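Local structure of peptide ABC transporter permease (6EXS) at residues 16-21 against 138-143; 306-311 against 377-382; 450-455 against 461-466. The protein probably works as a membrane transporter of the POT family, taking up small peptides, among them a thioalcohol-conjugated peptide that is a malodour precursor in the human axilla. All coordinates share one frame; numbering follows the deposited sequence.

Contact 1: 16-21 against 138-143; sequences RGLGVL and RLYPEN
Leu139 points its side chain at the backbone of Gly17 and Leu18, while the neighbouring Tyr140 sends its ring past to the side chain of Leu18. The Leu139 branch does its touching with CD1, which lies 3.6 Å from Leu18 N and 3.7 Å from Gly17 C, so one methyl rests on the peptide link between the two residues. Gly17 has no side chain on this flank, and the CA atoms of Gly17 and Leu139 come to 7.3 Å. CG of Leu139 stands opposite its own carbonyl carbon (chi1 -67°), which stretches the chain out from the loop toward the helix. Leu18 answers from the helix with its CD2 methyl, which meets the phenol of Tyr140 end-on, 3.9 Å from OH and lying roughly beyond the CZ-OH bond. The two side chains cross at a slant, and the methyl touches the oxygen, not a ring face. In the major facilitator fold this is the start of the first long helix, 16-44, held against the connection between helices 110-137 and 147-174, probably at the cytoplasmic side. Both of those helices add to the packing, Val136 from the first and Ile153 and Phe154 from the second touching Leu18. No hydrogen bond links 16-21 to 138-143; the polar groups turn elsewhere. The Tyr140 hydroxyl is hydrogen-bonded to His14 ND1, just before 16-21, which fixes the far end of the ring beside Leu18, and Leu139 O is hydrogen-bonded to Gln8 NE2.

Contact 2: 306-311 against 377-382; sequences SNVLNI and LSYILI. With OLC ((2R)-2,3-dihydroxypropyl (9Z)-octadec-9-enoate), chain F; C3H (2-[[(2~{R})-2-azanyl-3-[(3~{S})-3-methyl-1-oxidanyl-hexan-3-yl]sulfanyl-propanoyl]amino]ethanoic acid), chain O.
The Tyr379 ring meets Val308 at its phenol end, Val308 CG1 lying 3.9 Å from Tyr379 OH and displaced toward one face; the two side chains cross at about a right angle. The edge of Phe464 covers that same face in a T-shaped stack, Phe464 CD1 standing nearly over the ring centre. The hydroxyl is hydrogen-bonded to Gln304 OE1, which ties the tip of the ring to the residues just before 306-311. Farther along, Leu309 reaches helix 364-389 with a single methyl, its CG opposite the backbone N (chi1 -159°). Leu309 CD1 is received by two branches of Ile382, CG1 at 3.9 Å and CG2 at 4.0 Å. The non-helical residues 303-308 interrupt the path from helix 279-302 to helix 309-316, consistent with a transmembrane helix that unwinds beside the binding site of this major facilitator transporter. The Asn310 amide reaches back to the turn, ND2 giving a weak, bent hydrogen bond to Ser306 O (3.0 Å, 142°). On the pocket side Ser306 N lies 3.4 Å from C4 of the bound conjugated peptide. Helix 364-389 faces lipid with its other flank: Leu381 CD2 is 3.7 Å from C7 of a monoolein chain, and Leu377 O is 3.7 Å from C10 of the same lipid.

Contact 3: 450-455 against 461-466; sequences TLVKLI and TNYFIF
Tyr463 and Ile455 make the tight part of this contact. CG1 of Ile455 sits over the middle of the Tyr463 ring, 3.5 Å from its centroid and only 5° off the ring normal, a CH-pi contact pressed squarely on one face. CD1 of Ile455 continues outward along the same face toward the phenol end, 4.1 Å from Tyr463 CZ. The ring comes to lie under Ile455 because CG of Tyr463 is opposite the backbone N (chi1 171°), which throws it straight across from its helix. Its edge is packed too: Leu451 O approaches Tyr463 CE2 at 3.5 Å near the ring plane, and Leu454 CB meets Tyr463 CD2 at 4.0 Å in the same fashion. Residues 452-454 form a 3-10 turn near the end of helix 430-451, and the chain doubles back through the short helix 455-458 into helix 460-479, so Tyr463 fills the inside of a helical hairpin. The other flank is looser. Beyond its CB, Leu454 belongs to the partly exposed margin, and Phe466 starts out toward 450-455, but its exposed side chain makes no close contact there. Away from the ring, Lys453 turns off to a salt bridge with Asp250. Leu451 O already accepts a hydrogen bond from Leu454 N at 2.9 Å, so its approach to the ring edge is supplementary and probably mildly attractive. Nothing polar is bonded between the segments; Tyr463 OH is hydrogen-bonded to Gln304 OE1, implying a ring fixed by packing on one face and along its edge, and held at its tip by that bond.

Overall arrangement
From the N terminus, contact 1 comes first: 16-21 opens the first long helix and 138-143 closes a loop of 116 mostly helical residues. Contact 2 follows, its 65-residue loop holding the 320-329 hairpin and helix 338-357 and ending on helix 364-389. Contact 3 shuts a short turn of five residues near the end of the chain. The three run in series, none enclosing or crossing another. Contact 1 stands apart, its centre about 39 Å from that of contact 2 and across the middle of the molecule. Contacts 2 and 3 touch: Ile382 against Phe464 joins helices 364-389 and 460-479, and Val308 against Val452 joins the residues just before helix 309-316 to the 452-454 turn.

Contact 1: 16-21 against 138-143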
# COMPACT_ATOMS: atom_id res chain seq x y z
N ARG A 16 -17.70 -3.78 19.95
CA ARG A 16 -17.33 -5.21 19.72
C ARG A 16 -16.99 -5.53 18.26
O ARG A 16 -16.17 -6.43 18.00
CB ARG A 16 -18.39 -6.17 20.25
CG ARG A 16 -17.80 -7.44 20.84
CD ARG A 16 -18.84 -8.41 21.36
NE ARG A 16 -19.70 -7.79 22.37
CZ ARG A 16 -19.41 -7.72 23.66
NH1 ARG A 16 -18.30 -8.27 24.13
NH2 ARG A 16 -20.25 -7.12 24.50
N GLY A 17 -17.60 -4.78 17.34
CA GLY A 17 -17.38 -4.86 15.91
C GLY A 17 -15.95 -4.55 15.50
O GLY A 17 -15.51 -5.02 14.45
N LEU A 18 -15.20 -3.76 16.32
CA LEU A 18 -13.78 -3.47 16.06
C LEU A 18 -12.98 -4.78 16.22
O LEU A 18 -12.07 -5.02 15.44
CB LEU A 18 -13.21 -2.35 16.97
CG LEU A 18 -11.72 -1.98 16.71
CD1 LEU A 18 -11.53 -1.29 15.36
CD2 LEU A 18 -11.16 -1.12 17.80
N GLY A 19 -13.38 -5.62 17.19
CA GLY A 19 -12.77 -6.92 17.44
C GLY A 19 -12.94 -7.87 16.28
O GLY A 19 -11.98 -8.52 15.86
N VAL A 20 -14.16 -7.91 15.72
CA VAL A 20 -14.50 -8.73 14.56
C VAL A 20 -13.64 -8.31 13.38
O VAL A 20 -12.98 -9.16 12.79
CB VAL A 20 -16.03 -8.71 14.24
CG1 VAL A 20 -16.37 -9.53 12.99
CG2 VAL A 20 -16.84 -9.21 15.43
N LEU A 21 -13.58 -6.99 13.09
CA LEU A 21 -12.84 -6.42 11.95
C LEU A 21 -11.32 -6.43 12.12
O LEU A 21 -10.60 -6.46 11.11
CB LEU A 21 -13.36 -5.04 11.56
CG LEU A 21 -14.85 -5.04 11.14
CD1 LEU A 21 -15.32 -3.67 10.81
CD2 LEU A 21 -15.15 -6.02 10.00
N ARG A 138 -17.67 4.11 11.15
CA ARG A 138 -19.14 4.23 11.28
C ARG A 138 -19.72 3.43 12.48
O ARG A 138 -20.93 3.48 12.74
CB ARG A 138 -19.85 3.90 9.95
CG ARG A 138 -19.61 4.98 8.88
CD ARG A 138 -20.87 5.41 8.14
NE ARG A 138 -20.68 5.34 6.69
CZ ARG A 138 -20.25 6.34 5.93
NH1 ARG A 138 -19.96 7.52 6.48
NH2 ARG A 138 -20.12 6.18 4.62
N LEU A 139 -18.84 2.78 13.25
CA LEU A 139 -19.15 2.06 14.49
C LEU A 139 -19.23 3.04 15.66
O LEU A 139 -19.77 2.69 16.70
CB LEU A 139 -18.05 1.02 14.82
CG LEU A 139 -17.83 -0.19 13.92
CD1 LEU A 139 -16.73 -1.05 14.49
CD2 LEU A 139 -19.09 -1.01 13.77
N TYR A 140 -18.64 4.25 15.49
CA TYR A 140 -18.59 5.31 16.50
C TYR A 140 -19.62 6.42 16.25
O TYR A 140 -19.64 6.97 15.15
CB TYR A 140 -17.18 5.95 16.57
CG TYR A 140 -16.08 4.98 16.93
CD1 TYR A 140 -15.43 4.23 15.94
CD2 TYR A 140 -15.70 4.78 18.25
CE1 TYR A 140 -14.46 3.30 16.27
CE2 TYR A 140 -14.70 3.87 18.59
CZ TYR A 140 -14.09 3.13 17.59
OH TYR A 140 -13.11 2.23 17.90
N PRO A 141 -20.41 6.83 17.27
CA PRO A 141 -21.35 7.95 17.07
C PRO A 141 -20.65 9.26 16.68
O PRO A 141 -19.43 9.35 16.81
CB PRO A 141 -22.05 8.07 18.44
CG PRO A 141 -21.85 6.75 19.08
CD PRO A 141 -20.51 6.29 18.64
N GLU A 142 -21.42 10.25 16.17
CA GLU A 142 -20.92 11.54 15.66
C GLU A 142 -19.85 12.22 16.56
O GLU A 142 -18.74 12.48 16.07
CB GLU A 142 -22.07 12.53 15.33
CG GLU A 142 -23.16 12.68 16.38
CD GLU A 142 -24.15 13.82 16.22
OE1 GLU A 142 -24.72 14.26 17.24
OE2 GLU A 142 -24.38 14.27 15.07
N ASN A 143 -20.15 12.49 17.84
CA ASN A 143 -19.23 13.20 18.74
C ASN A 143 -18.26 12.30 19.54
O ASN A 143 -17.56 12.81 20.43
CB ASN A 143 -20.01 14.14 19.67
CG ASN A 143 -20.65 15.32 18.97
OD1 ASN A 143 -21.84 15.33 18.69
ND2 ASN A 143 -19.86 16.35 18.69

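Contact 2: 306-311 against 377-382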
# COMPACT_ATOMS: atom_id res chain seq x y z
N SER A 306 10.49 -3.79 -1.29
CA SER A 306 9.78 -5.04 -1.59
C SER A 306 10.26 -5.71 -2.87
O SER A 306 9.95 -6.88 -3.07
CB SER A 306 8.28 -4.80 -1.67
OG SER A 306 7.95 -3.82 -2.65
N ASN A 307 11.00 -4.99 -3.74
CA ASN A 307 11.46 -5.54 -5.03
C ASN A 307 12.90 -5.17 -5.44
O ASN A 307 13.45 -5.82 -6.31
CB ASN A 307 10.48 -5.14 -6.15
CG ASN A 307 10.34 -3.65 -6.40
OD1 ASN A 307 10.58 -2.81 -5.54
ND2 ASN A 307 9.89 -3.30 -7.59
N VAL A 308 13.49 -4.11 -4.83
CA VAL A 308 14.83 -3.63 -5.20
C VAL A 308 15.88 -3.88 -4.08
O VAL A 308 16.90 -4.52 -4.35
CB VAL A 308 14.79 -2.13 -5.66
CG1 VAL A 308 16.19 -1.57 -5.90
CG2 VAL A 308 13.91 -1.96 -6.90
N LEU A 309 15.63 -3.36 -2.86
CA LEU A 309 16.56 -3.47 -1.74
C LEU A 309 16.79 -4.91 -1.24
O LEU A 309 17.92 -5.25 -0.88
CB LEU A 309 16.13 -2.54 -0.58
CG LEU A 309 17.21 -2.14 0.44
CD1 LEU A 309 18.45 -1.52 -0.23
CD2 LEU A 309 16.62 -1.19 1.49
N ASN A 310 15.73 -5.75 -1.27
CA ASN A 310 15.76 -7.17 -0.87
C ASN A 310 16.59 -8.08 -1.82
O ASN A 310 17.32 -8.95 -1.34
CB ASN A 310 14.34 -7.71 -0.66
CG ASN A 310 13.36 -7.50 -1.79
OD1 ASN A 310 13.55 -6.66 -2.67
ND2 ASN A 310 12.27 -8.25 -1.77
N ILE A 311 16.44 -7.90 -3.17
CA ILE A 311 17.20 -8.64 -4.19
C ILE A 311 18.68 -8.23 -4.10
O ILE A 311 19.56 -9.09 -4.23
CB ILE A 311 16.63 -8.47 -5.63
CG1 ILE A 311 15.16 -8.92 -5.74
CG2 ILE A 311 17.51 -9.20 -6.66
CD1 ILE A 311 14.53 -8.69 -7.15
N LEU A 377 18.25 9.56 2.45
CA LEU A 377 19.46 9.23 3.22
C LEU A 377 19.68 7.71 3.34
O LEU A 377 20.82 7.27 3.46
CB LEU A 377 19.47 9.89 4.60
CG LEU A 377 19.78 11.38 4.61
CD1 LEU A 377 19.13 12.07 5.80
CD2 LEU A 377 21.29 11.65 4.54
N SER A 378 18.58 6.92 3.29
CA SER A 378 18.63 5.46 3.35
C SER A 378 19.16 4.87 2.03
O SER A 378 19.80 3.82 2.05
CB SER A 378 17.26 4.89 3.73
OG SER A 378 16.35 4.84 2.64
N TYR A 379 18.90 5.57 0.90
CA TYR A 379 19.41 5.21 -0.43
C TYR A 379 20.85 5.70 -0.66
O TYR A 379 21.63 5.00 -1.30
CB TYR A 379 18.44 5.65 -1.55
CG TYR A 379 17.58 4.51 -2.08
CD1 TYR A 379 17.20 3.45 -1.26
CD2 TYR A 379 17.13 4.52 -3.40
CE1 TYR A 379 16.41 2.41 -1.75
CE2 TYR A 379 16.33 3.49 -3.90
CZ TYR A 379 15.98 2.43 -3.07
OH TYR A 379 15.21 1.41 -3.54
N ILE A 380 21.24 6.86 -0.08
CA ILE A 380 22.62 7.36 -0.12
C ILE A 380 23.50 6.41 0.73
O ILE A 380 24.61 6.09 0.32
CB ILE A 380 22.72 8.85 0.37
CG1 ILE A 380 22.03 9.85 -0.61
CG2 ILE A 380 24.16 9.28 0.69
CD1 ILE A 380 22.54 9.92 -2.07
N LEU A 381 22.97 5.92 1.87
CA LEU A 381 23.65 4.97 2.76
C LEU A 381 24.01 3.68 2.00
O LEU A 381 25.19 3.38 1.90
CB LEU A 381 22.80 4.68 4.03
CG LEU A 381 23.28 3.67 5.12
CD1 LEU A 381 22.94 2.21 4.78
CD2 LEU A 381 24.72 3.87 5.55
N ILE A 382 23.00 2.95 1.45
CA ILE A 382 23.22 1.69 0.73
C ILE A 382 24.08 1.90 -0.55
O ILE A 382 24.99 1.10 -0.80
CB ILE A 382 21.90 0.89 0.49
CG1 ILE A 382 22.19 -0.58 0.10
CG2 ILE A 382 20.95 1.58 -0.51
CD1 ILE A 382 22.85 -1.47 1.19
C18 OLC F . 17.09 9.46 13.17
C10 OLC F . 23.69 8.58 5.47
C9 OLC F . 24.74 8.00 4.90
C17 OLC F . 18.17 10.06 12.28
C11 OLC F . 23.49 8.90 6.93
C8 OLC F . 25.99 7.49 5.58
C24 OLC F . 35.83 -0.75 3.17
C16 OLC F . 18.85 9.05 11.36
C12 OLC F . 22.11 8.54 7.46
C7 OLC F . 26.91 6.72 4.65
C15 OLC F . 19.98 9.65 10.54
C13 OLC F . 21.74 9.26 8.75
C6 OLC F . 28.05 6.01 5.35
C14 OLC F . 20.45 8.79 9.38
C5 OLC F . 29.07 5.36 4.42
C4 OLC F . 28.77 3.92 4.05
C3 OLC F . 29.84 2.92 4.48
C2 OLC F . 30.88 2.62 3.40
C21 OLC F . 33.45 0.02 2.82
C1 OLC F . 31.76 1.44 3.72
C22 OLC F . 34.92 0.41 2.81
O19 OLC F . 31.66 0.77 4.71
O25 OLC F . 35.83 -1.75 2.16
O23 OLC F . 35.28 0.95 1.54
O20 OLC F . 32.66 1.23 2.75
O2 C3H O . 1.33 -2.20 5.55
C11 C3H O . 2.11 -1.86 6.35
O3 C3H O . 2.00 -0.77 7.03
C10 C3H O . 3.39 -2.57 6.67
N1 C3H O . 3.92 -3.33 5.56
C9 C3H O . 4.70 -2.76 4.65
O1 C3H O . 4.43 -1.71 4.10
C8 C3H O . 5.99 -3.44 4.31
N C3H O . 5.95 -4.81 4.79
C7 C3H O . 6.20 -3.47 2.80
S C3H O . 7.35 -2.27 2.09
C3 C3H O . 9.11 -2.60 2.64
C4 C3H O . 9.51 -3.92 2.01
C5 C3H O . 9.13 -2.56 4.17
C6 C3H O . 10.40 -3.01 4.86
O C3H O . 10.19 -4.12 5.67
C2 C3H O . 10.06 -1.51 2.14
C1 C3H O . 10.75 -0.70 3.23
C C3H O . 11.66 0.34 2.65

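Contact 3: 450-455 against 461-466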
# COMPACT_ATOMS: atom_id res chain seq x y z
N THR A 450 8.32 1.61 -13.95
CA THR A 450 9.13 2.02 -15.10
C THR A 450 10.55 2.38 -14.64
O THR A 450 11.51 2.08 -15.35
CB THR A 450 8.42 3.16 -15.84
OG1 THR A 450 7.10 2.72 -16.17
CG2 THR A 450 9.14 3.60 -17.11
N LEU A 451 10.66 3.01 -13.45
CA LEU A 451 11.91 3.45 -12.80
C LEU A 451 12.90 2.30 -12.60
O LEU A 451 14.10 2.50 -12.79
CB LEU A 451 11.56 4.08 -11.43
CG LEU A 451 12.48 5.15 -10.84
CD1 LEU A 451 12.60 6.38 -11.77
CD2 LEU A 451 11.96 5.61 -9.49
N VAL A 452 12.40 1.09 -12.25
CA VAL A 452 13.19 -0.14 -12.01
C VAL A 452 14.02 -0.53 -13.23
O VAL A 452 15.02 -1.23 -13.06
CB VAL A 452 12.37 -1.34 -11.48
CG1 VAL A 452 11.92 -1.09 -10.05
CG2 VAL A 452 11.19 -1.68 -12.39
N LYS A 453 13.62 -0.06 -14.44
CA LYS A 453 14.31 -0.28 -15.72
C LYS A 453 15.62 0.54 -15.81
O LYS A 453 16.39 0.31 -16.74
CB LYS A 453 13.40 0.04 -16.91
CG LYS A 453 12.18 -0.88 -17.03
CD LYS A 453 11.16 -0.34 -18.01
CE LYS A 453 10.07 -1.35 -18.27
NZ LYS A 453 9.05 -0.81 -19.22
N LEU A 454 15.88 1.47 -14.87
CA LEU A 454 17.09 2.29 -14.84
C LEU A 454 18.29 1.60 -14.16
O LEU A 454 19.42 2.05 -14.35
CB LEU A 454 16.83 3.65 -14.15
CG LEU A 454 16.20 4.73 -15.00
CD1 LEU A 454 15.55 5.76 -14.13
CD2 LEU A 454 17.24 5.39 -15.91
N ILE A 455 18.04 0.53 -13.37
CA ILE A 455 19.05 -0.25 -12.63
C ILE A 455 20.13 -0.84 -13.57
O ILE A 455 21.32 -0.74 -13.24
CB ILE A 455 18.38 -1.32 -11.72
CG1 ILE A 455 17.51 -0.65 -10.62
CG2 ILE A 455 19.44 -2.28 -11.10
CD1 ILE A 455 16.40 -1.53 -9.98
N THR A 461 24.33 0.53 -7.88
CA THR A 461 24.89 1.48 -6.90
C THR A 461 24.65 2.94 -7.29
O THR A 461 24.32 3.75 -6.42
CB THR A 461 26.36 1.21 -6.62
OG1 THR A 461 27.05 1.05 -7.86
CG2 THR A 461 26.57 -0.01 -5.75
N ASN A 462 24.84 3.28 -8.58
CA ASN A 462 24.61 4.63 -9.09
C ASN A 462 23.13 4.97 -9.03
O ASN A 462 22.80 6.12 -8.78
CB ASN A 462 25.13 4.79 -10.52
CG ASN A 462 26.60 4.54 -10.72
OD1 ASN A 462 27.38 4.33 -9.79
ND2 ASN A 462 27.01 4.56 -11.98
N TYR A 463 22.26 3.95 -9.21
CA TYR A 463 20.80 4.06 -9.12
C TYR A 463 20.37 4.51 -7.70
O TYR A 463 19.56 5.43 -7.58
CB TYR A 463 20.14 2.74 -9.55
CG TYR A 463 18.64 2.64 -9.30
CD1 TYR A 463 18.15 2.12 -8.10
CD2 TYR A 463 17.72 2.98 -10.29
CE1 TYR A 463 16.78 1.98 -7.88
CE2 TYR A 463 16.35 2.83 -10.08
CZ TYR A 463 15.89 2.34 -8.87
OH TYR A 463 14.54 2.19 -8.65
N PHE A 464 20.92 3.88 -6.64
CA PHE A 464 20.63 4.23 -5.24
C PHE A 464 21.09 5.66 -4.93
O PHE A 464 20.36 6.39 -4.25
CB PHE A 464 21.28 3.25 -4.25
CG PHE A 464 20.69 1.85 -4.18
CD1 PHE A 464 19.35 1.66 -3.89
CD2 PHE A 464 21.51 0.73 -4.29
CE1 PHE A 464 18.82 0.37 -3.80
CE2 PHE A 464 20.98 -0.56 -4.17
CZ PHE A 464 19.63 -0.73 -3.94
N ILE A 465 22.28 6.06 -5.43
CA ILE A 465 22.83 7.40 -5.21
C ILE A 465 22.00 8.45 -5.97
O ILE A 465 21.63 9.46 -5.37
CB ILE A 465 24.37 7.48 -5.50
CG1 ILE A 465 25.14 6.49 -4.59
CG2 ILE A 465 24.92 8.91 -5.31
CD1 ILE A 465 26.49 6.01 -5.15
N PHE A 466 21.67 8.20 -7.26
CA PHE A 466 20.88 9.10 -8.10
C PHE A 466 19.47 9.35 -7.53
O PHE A 466 19.06 10.51 -7.42
CB PHE A 466 20.83 8.61 -9.56
CG PHE A 466 19.79 9.25 -10.45
CD1 PHE A 466 19.93 10.57 -10.87
CD2 PHE A 466 18.68 8.54 -10.90
CE1 PHE A 466 18.97 11.17 -11.70
CE2 PHE A 466 17.72 9.13 -11.72
CZ PHE A 466 17.87 10.44 -12.12